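Long-range contact in HI1317 (Haemophilus influenzae, PDB 1JOV), which probably interconverts the alpha and beta anomers of D-glucose 6-phosphate: residues A[215-229]-A[241-254]. Sequence-based numbering, arbitrary orientation.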
loop_
_atom_site.group_PDB
_atom_site.type_symbol
_atom_site.label_atom_id
_atom_site.label_comp_id
_atom_site.label_asym_id
_atom_site.label_seq_id
_atom_site.Cartn_x
_atom_site.Cartn_y
_atom_site.Cartn_z
ATOM N N LEU A 215 -3.564 12.465 -0.570
ATOM C CA LEU A 215 -3.753 11.400 0.456
ATOM C C LEU A 215 -4.431 11.943 1.684
ATOM O O LEU A 215 -3.957 12.939 2.264
ATOM C CB LEU A 215 -2.438 10.739 0.878
ATOM C CG LEU A 215 -1.672 10.188 -0.284
ATOM C CD1 LEU A 215 -0.364 9.718 0.041
ATOM C CD2 LEU A 215 -2.572 9.180 -1.078
ATOM N N HIS A 216 -5.547 11.311 2.078
ATOM C CA HIS A 216 -6.221 11.661 3.344
ATOM C C HIS A 216 -6.102 10.455 4.288
ATOM O O HIS A 216 -6.852 9.477 4.101
ATOM C CB HIS A 216 -7.675 12.010 3.091
ATOM C CG HIS A 216 -8.316 12.788 4.202
ATOM N ND1 HIS A 216 -9.466 13.531 4.022
ATOM C CD2 HIS A 216 -7.965 12.949 5.502
ATOM C CE1 HIS A 216 -9.799 14.109 5.165
ATOM N NE2 HIS A 216 -8.905 13.773 6.080
ATOM N N HIS A 217 -5.157 10.511 5.241
ATOM C CA HIS A 217 -4.928 9.388 6.160
ATOM C C HIS A 217 -5.914 9.445 7.357
ATOM O O HIS A 217 -6.436 10.514 7.645
ATOM C CB HIS A 217 -3.507 9.395 6.678
ATOM C CG HIS A 217 -2.478 9.489 5.597
ATOM N ND1 HIS A 217 -1.824 8.374 5.079
ATOM C CD2 HIS A 217 -2.010 10.561 4.898
ATOM C CE1 HIS A 217 -0.978 8.766 4.150
ATOM N NE2 HIS A 217 -1.060 10.103 4.021
ATOM N N HIS A 218 -6.177 8.336 8.019
ATOM C CA HIS A 218 -6.982 8.353 9.266
ATOM C C HIS A 218 -6.298 7.507 10.329
ATOM O O HIS A 218 -5.847 6.410 10.050
ATOM C CB HIS A 218 -8.392 7.841 9.071
ATOM C CG HIS A 218 -9.050 8.622 7.944
ATOM N ND1 HIS A 218 -9.711 9.811 8.153
ATOM C CD2 HIS A 218 -9.151 8.347 6.615
ATOM C CE1 HIS A 218 -10.194 10.246 6.991
ATOM N NE2 HIS A 218 -9.880 9.369 6.051
ATOM N N ASN A 219 -6.230 8.032 11.526
ATOM C CA ASN A 219 -5.603 7.295 12.629
ATOM C C ASN A 219 -4.135 6.890 12.484
ATOM O O ASN A 219 -3.707 5.979 13.179
ATOM C CB ASN A 219 -6.430 6.078 13.045
ATOM C CG ASN A 219 -7.802 6.453 13.429
ATOM O OD1 ASN A 219 -8.013 7.494 14.089
ATOM N ND2 ASN A 219 -8.767 5.638 13.044
ATOM N N ALA A 220 -3.376 7.624 11.640
ATOM C CA ALA A 220 -1.956 7.386 11.480
ATOM C C ALA A 220 -1.244 8.056 12.652
ATOM O O ALA A 220 -1.692 9.095 13.118
ATOM C CB ALA A 220 -1.450 7.909 10.148
ATOM N N SER A 221 -0.128 7.530 13.052
ATOM C CA SER A 221 0.686 8.206 14.035
ATOM C C SER A 221 2.003 8.601 13.354
ATOM O O SER A 221 2.604 9.604 13.743
ATOM C CB SER A 221 0.907 7.346 15.283
ATOM O OG SER A 221 1.400 6.064 14.931
ATOM N N GLN A 222 2.431 7.826 12.366
ATOM C CA GLN A 222 3.704 8.011 11.666
ATOM C C GLN A 222 3.447 7.972 10.159
ATOM O O GLN A 222 2.502 7.297 9.709
ATOM C CB GLN A 222 4.769 6.965 11.937
ATOM C CG GLN A 222 5.592 7.250 13.223
ATOM C CD GLN A 222 4.709 7.259 14.460
ATOM O OE1 GLN A 222 4.738 8.183 15.293
ATOM N NE2 GLN A 222 3.926 6.239 14.577
ATOM N N PHE A 223 4.251 8.651 9.386
ATOM C CA PHE A 223 4.198 8.586 7.921
ATOM C C PHE A 223 5.619 8.276 7.489
ATOM O O PHE A 223 6.532 9.017 7.826
ATOM C CB PHE A 223 3.756 9.891 7.217
ATOM C CG PHE A 223 2.346 10.306 7.405
ATOM C CD1 PHE A 223 1.310 9.388 7.159
ATOM C CD2 PHE A 223 2.018 11.611 7.785
ATOM C CE1 PHE A 223 -0.007 9.733 7.338
ATOM C CE2 PHE A 223 0.700 11.979 7.974
ATOM C CZ PHE A 223 -0.291 11.035 7.757
ATOM N N VAL A 224 5.827 7.184 6.750
ATOM C CA VAL A 224 7.163 6.797 6.347
ATOM C C VAL A 224 7.375 7.169 4.853
ATOM O O VAL A 224 6.575 6.804 3.958
ATOM C CB VAL A 224 7.348 5.271 6.570
ATOM C CG1 VAL A 224 8.722 4.760 6.110
ATOM C CG2 VAL A 224 7.160 4.870 8.051
ATOM N N LEU A 225 8.419 7.930 4.553
ATOM C CA LEU A 225 8.639 8.320 3.163
ATOM C C LEU A 225 9.849 7.538 2.760
ATOM O O LEU A 225 10.861 7.604 3.461
ATOM C CB LEU A 225 8.921 9.809 3.084
ATOM C CG LEU A 225 9.140 10.375 1.678
ATOM C CD1 LEU A 225 7.894 10.279 0.819
ATOM C CD2 LEU A 225 9.558 11.869 1.864
ATOM N N TRP A 226 9.757 6.771 1.649
ATOM C CA TRP A 226 10.848 5.847 1.281
ATOM C C TRP A 226 11.066 5.666 -0.232
ATOM O O TRP A 226 10.133 5.438 -0.962
ATOM C CB TRP A 226 10.600 4.449 1.792
ATOM C CG TRP A 226 11.624 3.433 1.396
ATOM C CD1 TRP A 226 12.985 3.452 1.663
ATOM C CD2 TRP A 226 11.411 2.287 0.544
ATOM N NE1 TRP A 226 13.593 2.355 1.111
ATOM C CE2 TRP A 226 12.642 1.605 0.440
ATOM C CE3 TRP A 226 10.265 1.706 -0.056
ATOM C CZ2 TRP A 226 12.782 0.454 -0.315
ATOM C CZ3 TRP A 226 10.406 0.546 -0.812
ATOM C CH2 TRP A 226 11.635 -0.096 -0.910
ATOM N N ASN A 227 12.337 5.738 -0.677
ATOM C CA ASN A 227 12.762 5.476 -2.074
ATOM C C ASN A 227 14.173 4.923 -1.946
ATOM O O ASN A 227 15.019 5.557 -1.330
ATOM C CB ASN A 227 12.660 6.732 -2.974
ATOM C CG ASN A 227 12.990 6.417 -4.465
ATOM O OD1 ASN A 227 14.142 6.037 -4.774
ATOM N ND2 ASN A 227 11.974 6.445 -5.345
ATOM N N PRO A 228 14.400 3.708 -2.395
ATOM C CA PRO A 228 15.665 3.029 -2.158
ATOM C C PRO A 228 16.798 3.635 -3.033
ATOM O O PRO A 228 17.987 3.359 -2.801
ATOM C CB PRO A 228 15.374 1.588 -2.607
ATOM C CG PRO A 228 14.300 1.719 -3.638
ATOM C CD PRO A 228 13.491 2.887 -3.205
ATOM N N TRP A 229 16.406 4.367 -4.044
ATOM C CA TRP A 229 17.343 5.076 -4.912
ATOM C C TRP A 229 18.323 4.033 -5.497
ATOM O O TRP A 229 17.912 3.160 -6.263
ATOM C CB TRP A 229 17.985 6.256 -4.140
ATOM C CG TRP A 229 18.732 7.232 -5.005
ATOM C CD1 TRP A 229 20.080 7.224 -5.238
ATOM C CD2 TRP A 229 18.196 8.336 -5.752
ATOM N NE1 TRP A 229 20.428 8.243 -6.088
ATOM C CE2 TRP A 229 19.298 8.967 -6.389
ATOM C CE3 TRP A 229 16.900 8.874 -5.935
ATOM C CZ2 TRP A 229 19.151 10.019 -7.240
ATOM C CZ3 TRP A 229 16.765 9.989 -6.754
ATOM C CH2 TRP A 229 17.894 10.534 -7.404
ATOM N N TYR A 241 13.509 2.198 -8.925
ATOM C CA TYR A 241 13.274 3.335 -8.031
ATOM C C TYR A 241 12.796 4.583 -8.758
ATOM O O TYR A 241 12.222 5.474 -8.129
ATOM C CB TYR A 241 14.549 3.748 -7.236
ATOM C CG TYR A 241 15.539 4.588 -8.074
ATOM C CD1 TYR A 241 16.462 3.975 -8.915
ATOM C CD2 TYR A 241 15.582 5.963 -8.020
ATOM C CE1 TYR A 241 17.387 4.685 -9.667
ATOM C CE2 TYR A 241 16.509 6.697 -8.763
ATOM C CZ TYR A 241 17.409 6.046 -9.587
ATOM O OH TYR A 241 18.331 6.765 -10.329
ATOM N N GLN A 242 13.023 4.660 -10.069
ATOM C CA GLN A 242 12.710 5.882 -10.775
ATOM C C GLN A 242 11.249 6.093 -10.980
ATOM O O GLN A 242 10.813 7.221 -11.252
ATOM C CB GLN A 242 13.359 5.835 -12.182
ATOM C CG GLN A 242 14.844 5.722 -12.138
ATOM C CD GLN A 242 15.465 5.968 -13.495
ATOM O OE1 GLN A 242 16.092 7.001 -13.711
ATOM N NE2 GLN A 242 15.316 5.005 -14.408
ATOM N N LYS A 243 10.458 5.021 -10.820
ATOM C CA LYS A 243 9.043 5.117 -11.165
ATOM C C LYS A 243 8.151 4.899 -9.947
ATOM O O LYS A 243 6.923 4.759 -10.097
ATOM C CB LYS A 243 8.680 4.097 -12.277
ATOM C CG LYS A 243 9.441 4.285 -13.608
ATOM C CD LYS A 243 8.874 5.328 -14.534
ATOM C CE LYS A 243 9.547 5.186 -15.903
ATOM N NZ LYS A 243 11.052 5.029 -15.832
ATOM N N MET A 244 8.730 4.965 -8.758
ATOM C CA MET A 244 7.950 4.674 -7.532
ATOM C C MET A 244 8.373 5.614 -6.398
ATOM O O MET A 244 9.432 6.258 -6.415
ATOM C CB MET A 244 8.149 3.241 -7.095
ATOM C CG MET A 244 9.570 2.863 -6.864
ATOM S SD MET A 244 10.244 3.325 -5.304
ATOM C CE MET A 244 9.718 1.924 -4.485
ATOM N N LEU A 245 7.467 5.755 -5.450
ATOM C CA LEU A 245 7.755 6.408 -4.200
ATOM C C LEU A 245 6.754 5.850 -3.171
ATOM O O LEU A 245 5.541 5.830 -3.418
ATOM C CB LEU A 245 7.593 7.896 -4.317
ATOM C CG LEU A 245 7.806 8.751 -3.076
ATOM C CD1 LEU A 245 9.213 8.423 -2.558
ATOM C CD2 LEU A 245 7.659 10.249 -3.408
ATOM N N CYS A 246 7.288 5.473 -2.028
ATOM C CA CYS A 246 6.400 5.062 -0.911
ATOM C C CYS A 246 6.118 6.179 0.090
ATOM O O CYS A 246 7.045 6.807 0.608
ATOM C CB CYS A 246 7.029 3.894 -0.193
ATOM S SG CYS A 246 6.981 2.355 -1.158
ATOM N N LEU A 247 4.828 6.393 0.379
ATOM C CA LEU A 247 4.346 7.326 1.405
ATOM C C LEU A 247 3.405 6.428 2.246
ATOM O O LEU A 247 2.235 6.248 1.890
ATOM C CB LEU A 247 3.666 8.568 0.855
ATOM C CG LEU A 247 3.778 9.717 1.855
ATOM C CD1 LEU A 247 3.421 11.046 1.211
ATOM C CD2 LEU A 247 2.891 9.472 3.072
ATOM N N GLU A 248 3.949 5.839 3.277
ATOM C CA GLU A 248 3.291 4.857 4.097
ATOM C C GLU A 248 2.446 5.406 5.251
ATOM O O GLU A 248 2.910 6.250 6.035
ATOM C CB GLU A 248 4.323 3.931 4.716
ATOM C CG GLU A 248 5.330 3.387 3.725
ATOM C CD GLU A 248 6.497 2.631 4.339
ATOM O OE1 GLU A 248 6.354 2.148 5.468
ATOM O OE2 GLU A 248 7.555 2.517 3.682
ATOM N N THR A 249 1.205 4.938 5.377
ATOM C CA THR A 249 0.270 5.281 6.470
ATOM C C THR A 249 0.644 4.379 7.654
ATOM O O THR A 249 0.550 3.150 7.492
ATOM C CB THR A 249 -1.143 4.989 6.048
ATOM O OG1 THR A 249 -1.431 5.634 4.792
ATOM C CG2 THR A 249 -2.116 5.491 7.103
ATOM N N ALA A 250 1.065 4.883 8.817
ATOM C CA ALA A 250 1.623 3.960 9.779
ATOM C C ALA A 250 1.305 4.206 11.264
ATOM O O ALA A 250 0.998 5.309 11.634
ATOM C CB ALA A 250 3.128 3.938 9.703
ATOM N N ARG A 251 1.365 3.146 12.045
ATOM C CA ARG A 251 1.159 3.150 13.491
ATOM C C ARG A 251 2.389 2.400 13.968
ATOM O O ARG A 251 2.367 1.156 14.119
ATOM C CB ARG A 251 -0.176 2.519 13.888
ATOM C CG ARG A 251 -1.380 3.462 13.627
ATOM C CD ARG A 251 -1.489 4.526 14.807
ATOM N NE ARG A 251 -2.059 3.927 16.015
ATOM C CZ ARG A 251 -3.328 3.857 16.254
ATOM N NH1 ARG A 251 -4.122 4.287 15.406
ATOM N NH2 ARG A 251 -3.804 3.287 17.370
ATOM N N ILE A 252 3.460 3.153 14.206
ATOM C CA ILE A 252 4.726 2.553 14.579
ATOM C C ILE A 252 5.016 2.730 16.083
ATOM O O ILE A 252 5.422 1.756 16.774
ATOM C CB ILE A 252 5.891 3.168 13.717
ATOM C CG1 ILE A 252 5.799 2.755 12.235
ATOM C CG2 ILE A 252 7.210 2.778 14.229
ATOM C CD1 ILE A 252 6.622 3.602 11.283
ATOM N N HIS A 253 4.887 3.996 16.525
ATOM C CA HIS A 253 5.165 4.286 17.956
ATOM C C HIS A 253 3.858 4.404 18.768
ATOM O O HIS A 253 3.921 4.279 20.001
ATOM C CB HIS A 253 5.981 5.587 18.081
ATOM C CG HIS A 253 7.284 5.549 17.365
ATOM N ND1 HIS A 253 8.182 4.524 17.569
ATOM C CD2 HIS A 253 7.796 6.321 16.388
ATOM C CE1 HIS A 253 9.224 4.702 16.780
ATOM N NE2 HIS A 253 9.027 5.793 16.065
ATOM N N HIS A 254 2.738 4.615 18.116
ATOM C CA HIS A 254 1.444 4.604 18.770
ATOM C C HIS A 254 0.877 3.267 18.349
ATOM O O HIS A 254 0.502 3.089 17.205
ATOM C CB HIS A 254 0.572 5.782 18.368
ATOM C CG HIS A 254 -0.783 5.808 19.130
ATOM N ND1 HIS A 254 -0.884 5.448 20.464
ATOM C CD2 HIS A 254 -2.032 6.115 18.722
ATOM C CE1 HIS A 254 -2.141 5.527 20.836
ATOM N NE2 HIS A 254 -2.865 5.919 19.808
#
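Val224 and Glu248 face each other as a hydrogen-bonded pair where strands 222-227 and 244-251 run antiparallel, neighbours in one sheet of the galactose mutarotase-like beta-supersandwich of the aldose 1-epimerase family. CB of Val224 rests 3.5 Å from OE1 of Glu248, and its CG1 methyl lies alongside the carboxylate. Glu248 is a predicted active-site residue; its chain runs extended beyond CG, with the carboxylate end close to His150, also predicted to be catalytic. The CG2 methyl of Val224 meets CD1 of Ile252, at the corner after the strand, the two side chains crossing at about a right angle. On the same face as Val224, Trp226 takes SG of Cys246 at the edge of its six-membered ring, 3.5 Å from CE3. Pro228 CD lies over one face of that indole, toward its rim.

The other face carries Phe223, Leu225, Leu247 and Thr249; Leu247 and Thr249 meet strand 211-218, and Thr249 also touches Val264 of strand 261-268. Here ND1 of His217 and OG1 of Thr249 share a 2.8 Å hydrogen bond lying in the imidazole plane. CE1 of Phe223 stands over the centre of one face of this ring, and Asn202 holds NE2, so the histidine is fixed from three directions.

A classic beta bulge begins the pairing: N of Ser221 and N of Gln222 both donate to O of Ala250. Next to it Arg251 folds back, bent at chi2 and chi3 (-80° and -76°), bringing NH1 within 2.8 Å of Asn219 O, in the guanidinium plane; NH2 forms a salt bridge with Glu260.

Beyond the far end of the pairing, CA of Trp229 makes a CH-pi contact over the Tyr241 ring. The Asn227 amide works in two directions: OD1 accepts from N of Trp229 in an Asx turn, and ND2 crosses to a lone pair of Tyr241 O at 3.0 Å, almost straight at 173°.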